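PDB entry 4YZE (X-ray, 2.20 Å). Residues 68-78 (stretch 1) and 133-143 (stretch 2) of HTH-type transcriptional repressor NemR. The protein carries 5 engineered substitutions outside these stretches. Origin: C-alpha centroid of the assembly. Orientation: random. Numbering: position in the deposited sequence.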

# COMPACT_ATOMS: atom_id res chain seq x y z
N ALA A 68 -1.80 -19.46 -7.93
CA ALA A 68 -3.09 -19.82 -7.38
C ALA A 68 -4.05 -18.63 -7.38
O ALA A 68 -5.21 -18.79 -7.72
CB ALA A 68 -2.93 -20.39 -5.98
N TYR A 69 -3.55 -17.46 -6.98
CA TYR A 69 -4.36 -16.24 -6.93
C TYR A 69 -4.80 -15.81 -8.33
O TYR A 69 -5.91 -15.32 -8.53
CB TYR A 69 -3.59 -15.09 -6.28
CG TYR A 69 -4.41 -13.83 -6.05
CD1 TYR A 69 -5.25 -13.72 -4.94
CD2 TYR A 69 -4.35 -12.77 -6.93
CE1 TYR A 69 -6.01 -12.57 -4.73
CE2 TYR A 69 -5.11 -11.62 -6.72
CZ TYR A 69 -5.93 -11.52 -5.63
OH TYR A 69 -6.66 -10.38 -5.44
N HIS A 70 -3.90 -15.98 -9.30
CA HIS A 70 -4.20 -15.63 -10.68
C HIS A 70 -5.36 -16.49 -11.19
O HIS A 70 -6.23 -16.00 -11.91
CB HIS A 70 -2.95 -15.80 -11.55
CG HIS A 70 -3.13 -15.36 -12.97
ND1 HIS A 70 -2.91 -14.06 -13.38
CD2 HIS A 70 -3.49 -16.05 -14.08
CE1 HIS A 70 -3.13 -13.97 -14.68
NE2 HIS A 70 -3.49 -15.16 -15.13
N GLN A 71 -5.37 -17.76 -10.78
CA GLN A 71 -6.39 -18.70 -11.22
C GLN A 71 -7.74 -18.36 -10.58
O GLN A 71 -8.74 -18.24 -11.29
CB GLN A 71 -5.98 -20.14 -10.89
CG GLN A 71 -6.73 -21.23 -11.65
CD GLN A 71 -6.52 -21.15 -13.17
OE1 GLN A 71 -7.36 -20.61 -13.89
NE2 GLN A 71 -5.41 -21.70 -13.65
N ARG A 72 -7.75 -18.18 -9.26
CA ARG A 72 -8.97 -17.74 -8.58
C ARG A 72 -9.56 -16.49 -9.26
O ARG A 72 -10.75 -16.46 -9.59
CB ARG A 72 -8.70 -17.42 -7.11
CG ARG A 72 -8.70 -18.62 -6.19
CD ARG A 72 -8.80 -18.18 -4.73
NE ARG A 72 -7.65 -17.37 -4.31
CZ ARG A 72 -6.46 -17.88 -4.00
NH1 ARG A 72 -6.25 -19.19 -4.07
NH2 ARG A 72 -5.47 -17.08 -3.63
N LEU A 73 -8.72 -15.48 -9.47
CA LEU A 73 -9.14 -14.23 -10.09
C LEU A 73 -9.66 -14.47 -11.52
O LEU A 73 -10.62 -13.84 -11.93
CB LEU A 73 -7.97 -13.25 -10.12
CG LEU A 73 -8.24 -11.75 -9.95
CD1 LEU A 73 -7.36 -10.92 -10.87
CD2 LEU A 73 -9.71 -11.37 -10.11
N THR A 74 -9.02 -15.37 -12.26
CA THR A 74 -9.46 -15.70 -13.61
C THR A 74 -10.87 -16.28 -13.59
O THR A 74 -11.72 -15.86 -14.38
CB THR A 74 -8.53 -16.72 -14.30
OG1 THR A 74 -7.20 -16.20 -14.38
CG2 THR A 74 -9.03 -17.00 -15.73
N GLU A 75 -11.12 -17.23 -12.70
CA GLU A 75 -12.43 -17.83 -12.57
C GLU A 75 -13.48 -16.79 -12.20
O GLU A 75 -14.61 -16.82 -12.69
CB GLU A 75 -12.40 -18.96 -11.54
CG GLU A 75 -11.36 -20.03 -11.86
CD GLU A 75 -11.32 -21.15 -10.84
OE1 GLU A 75 -10.66 -20.99 -9.78
OE2 GLU A 75 -11.94 -22.21 -11.10
N LEU A 76 -13.09 -15.85 -11.34
CA LEU A 76 -14.00 -14.80 -10.90
C LEU A 76 -14.39 -13.90 -12.08
O LEU A 76 -15.56 -13.60 -12.27
CB LEU A 76 -13.35 -13.96 -9.80
CG LEU A 76 -14.18 -13.26 -8.72
CD1 LEU A 76 -13.50 -11.98 -8.28
CD2 LEU A 76 -15.62 -12.98 -9.15
N LEU A 77 -13.40 -13.49 -12.87
CA LEU A 77 -13.63 -12.50 -13.92
C LEU A 77 -14.11 -13.09 -15.25
O LEU A 77 -14.84 -12.43 -15.98
CB LEU A 77 -12.37 -11.67 -14.14
CG LEU A 77 -11.96 -10.85 -12.93
CD1 LEU A 77 -10.72 -10.05 -13.25
CD2 LEU A 77 -13.10 -9.95 -12.46
N GLN A 78 -13.68 -14.31 -15.56
CA GLN A 78 -13.96 -14.90 -16.87
C GLN A 78 -15.25 -15.69 -16.90
O GLN A 78 -15.84 -15.88 -17.96
CB GLN A 78 -12.81 -15.79 -17.33
CG GLN A 78 -11.58 -15.06 -17.85
CD GLN A 78 -10.61 -16.00 -18.56
OE1 GLN A 78 -10.79 -17.22 -18.53
NE2 GLN A 78 -9.59 -15.44 -19.18
N ARG A 133 1.45 -7.66 -12.24
CA ARG A 133 1.15 -7.52 -13.67
C ARG A 133 0.04 -8.47 -14.11
O ARG A 133 -0.85 -8.08 -14.88
CB ARG A 133 2.40 -7.71 -14.53
CG ARG A 133 3.21 -6.43 -14.76
CD ARG A 133 4.16 -6.53 -15.99
NE ARG A 133 4.78 -7.84 -16.04
CZ ARG A 133 5.82 -8.19 -15.30
NH1 ARG A 133 6.38 -7.31 -14.48
NH2 ARG A 133 6.31 -9.42 -15.38
N GLY A 134 0.08 -9.70 -13.61
CA GLY A 134 -0.96 -10.69 -13.86
C GLY A 134 -2.35 -10.23 -13.41
O GLY A 134 -3.33 -10.41 -14.13
N VAL A 135 -2.44 -9.64 -12.22
CA VAL A 135 -3.76 -9.21 -11.73
C VAL A 135 -4.29 -8.08 -12.61
O VAL A 135 -5.45 -8.07 -13.01
CB VAL A 135 -3.71 -8.73 -10.27
CG1 VAL A 135 -5.06 -8.10 -9.84
CG2 VAL A 135 -3.33 -9.88 -9.30
N ILE A 136 -3.41 -7.13 -12.89
CA ILE A 136 -3.77 -5.96 -13.65
C ILE A 136 -4.25 -6.37 -15.04
O ILE A 136 -5.25 -5.86 -15.53
CB ILE A 136 -2.57 -5.01 -13.75
CG1 ILE A 136 -2.31 -4.38 -12.37
CG2 ILE A 136 -2.83 -3.94 -14.80
CD1 ILE A 136 -0.95 -3.69 -12.24
N ALA A 137 -3.55 -7.32 -15.66
CA ALA A 137 -3.92 -7.75 -17.00
C ALA A 137 -5.28 -8.46 -17.00
O ALA A 137 -6.04 -8.31 -17.93
CB ALA A 137 -2.82 -8.63 -17.64
N LEU A 138 -5.61 -9.19 -15.93
CA LEU A 138 -6.93 -9.80 -15.85
C LEU A 138 -8.05 -8.75 -15.73
O LEU A 138 -9.10 -8.86 -16.39
CB LEU A 138 -7.00 -10.81 -14.71
CG LEU A 138 -6.29 -12.14 -14.96
CD1 LEU A 138 -6.22 -12.96 -13.68
CD2 LEU A 138 -6.99 -12.92 -16.08
N LEU A 139 -7.83 -7.75 -14.88
CA LEU A 139 -8.78 -6.66 -14.68
C LEU A 139 -8.97 -5.87 -15.97
O LEU A 139 -10.09 -5.47 -16.31
CB LEU A 139 -8.30 -5.73 -13.56
CG LEU A 139 -8.29 -6.31 -12.14
CD1 LEU A 139 -7.54 -5.40 -11.18
CD2 LEU A 139 -9.70 -6.55 -11.64
N SER A 140 -7.87 -5.67 -16.69
CA SER A 140 -7.87 -4.95 -17.96
C SER A 140 -8.70 -5.68 -19.00
O SER A 140 -9.48 -5.05 -19.72
CB SER A 140 -6.45 -4.81 -18.48
OG SER A 140 -6.42 -3.93 -19.58
N GLN A 141 -8.54 -7.00 -19.09
CA GLN A 141 -9.29 -7.78 -20.06
C GLN A 141 -10.79 -7.73 -19.73
O GLN A 141 -11.63 -7.61 -20.64
CB GLN A 141 -8.77 -9.22 -20.11
CG GLN A 141 -9.35 -10.05 -21.25
CD GLN A 141 -9.09 -9.43 -22.63
OE1 GLN A 141 -7.94 -9.41 -23.11
NE2 GLN A 141 -10.15 -8.93 -23.29
N ALA A 142 -11.12 -7.78 -18.43
CA ALA A 142 -12.51 -7.70 -17.98
C ALA A 142 -13.13 -6.37 -18.39
O ALA A 142 -14.29 -6.33 -18.83
CB ALA A 142 -12.62 -7.89 -16.46
N LEU A 143 -12.38 -5.29 -18.21
CA LEU A 143 -12.88 -3.97 -18.57
C LEU A 143 -13.16 -3.89 -20.07
O LEU A 143 -14.20 -3.36 -20.48
CB LEU A 143 -11.91 -2.87 -18.13
CG LEU A 143 -11.77 -2.69 -16.61
CD1 LEU A 143 -10.48 -1.97 -16.29
CD2 LEU A 143 -12.96 -1.94 -16.01

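The two stretches are helical throughout and run almost parallel, their N-to-C directions differing by 8° and their axes approaching to 10.0 Å. Nearest CA pairs set the register: His70 CA to Val135 CA is 6.5 Å, Thr74 CA to Leu138 CA 6.8 Å and Leu77 CA to Ala142 CA 6.4 Å. No hydrogen bond crosses between them; the 460 Å² buried, summed over both sides, is held by packing of shapes.

The main bump is Leu138. It has the largest covered area, 112 Å², its CA-to-CB bond points toward the first helix, and its side chain sits as a knob in a hole formed by His70, Leu73, Thr74 and Leu77. The m, t rotamer carries Leu138 CD1 into this hollow, where Leu138 CD1 lies 3.4 Å from His70 CE1, 3.7 Å from Leu73 CD1 and 3.5 Å from Thr74 OG1. On the imidazole side the contact is a CH-pi interaction: Leu138 CD1 stands 3.6 Å from the ring centroid of His70, 21° off the ring normal, and so over the face. An apolar leucine suits the hole because its CD1 meets the His70 ring face and the Leu73 methyl CD1.

Thr74 can be a wall of that socket despite its hydroxyl, because the polar group is satisfied within its own helix: Thr74 OG1 donates to His70 O at 2.7 Å.

His70 leaves its backbone sideways, but its t rotamer brings the ring nearer the second helix. While one face receives Leu138, the ring edge meets Gly134, with His70 CE1 3.6 Å from Gly134 O. Glycine fits closely here: an ideal CB on Gly134 would point toward the first helix and lie only 3.1 Å from His70 ND1, a tight approach.

Val135 fills the neighbouring space. Val135 CG2 lies 3.6 Å from Tyr69 CE2, at the ring edge near its plane, and Val135 CG1 lies 3.8 Å from Leu73 CD1. Leu73, buried and pointing toward the second helix, therefore touches both Val135 and Leu138 through CD1, despite chi angles that fall between the standard wells.

Further along, Leu77 packs the other way, against Leu138, Leu139 and Ala142. Also pointing toward its partner helix, it places Leu77 CD1 4.1 Å from Leu138 CB, 4.0 Å from Leu139 CD2 and 4.3 Å from Ala142 CB. The same Leu77 CD1 comes 3.7 Å from Leu138 O, so it rests against backbone as well as side chains. The small methyl of Ala142 suits a point where the CA atoms come so close.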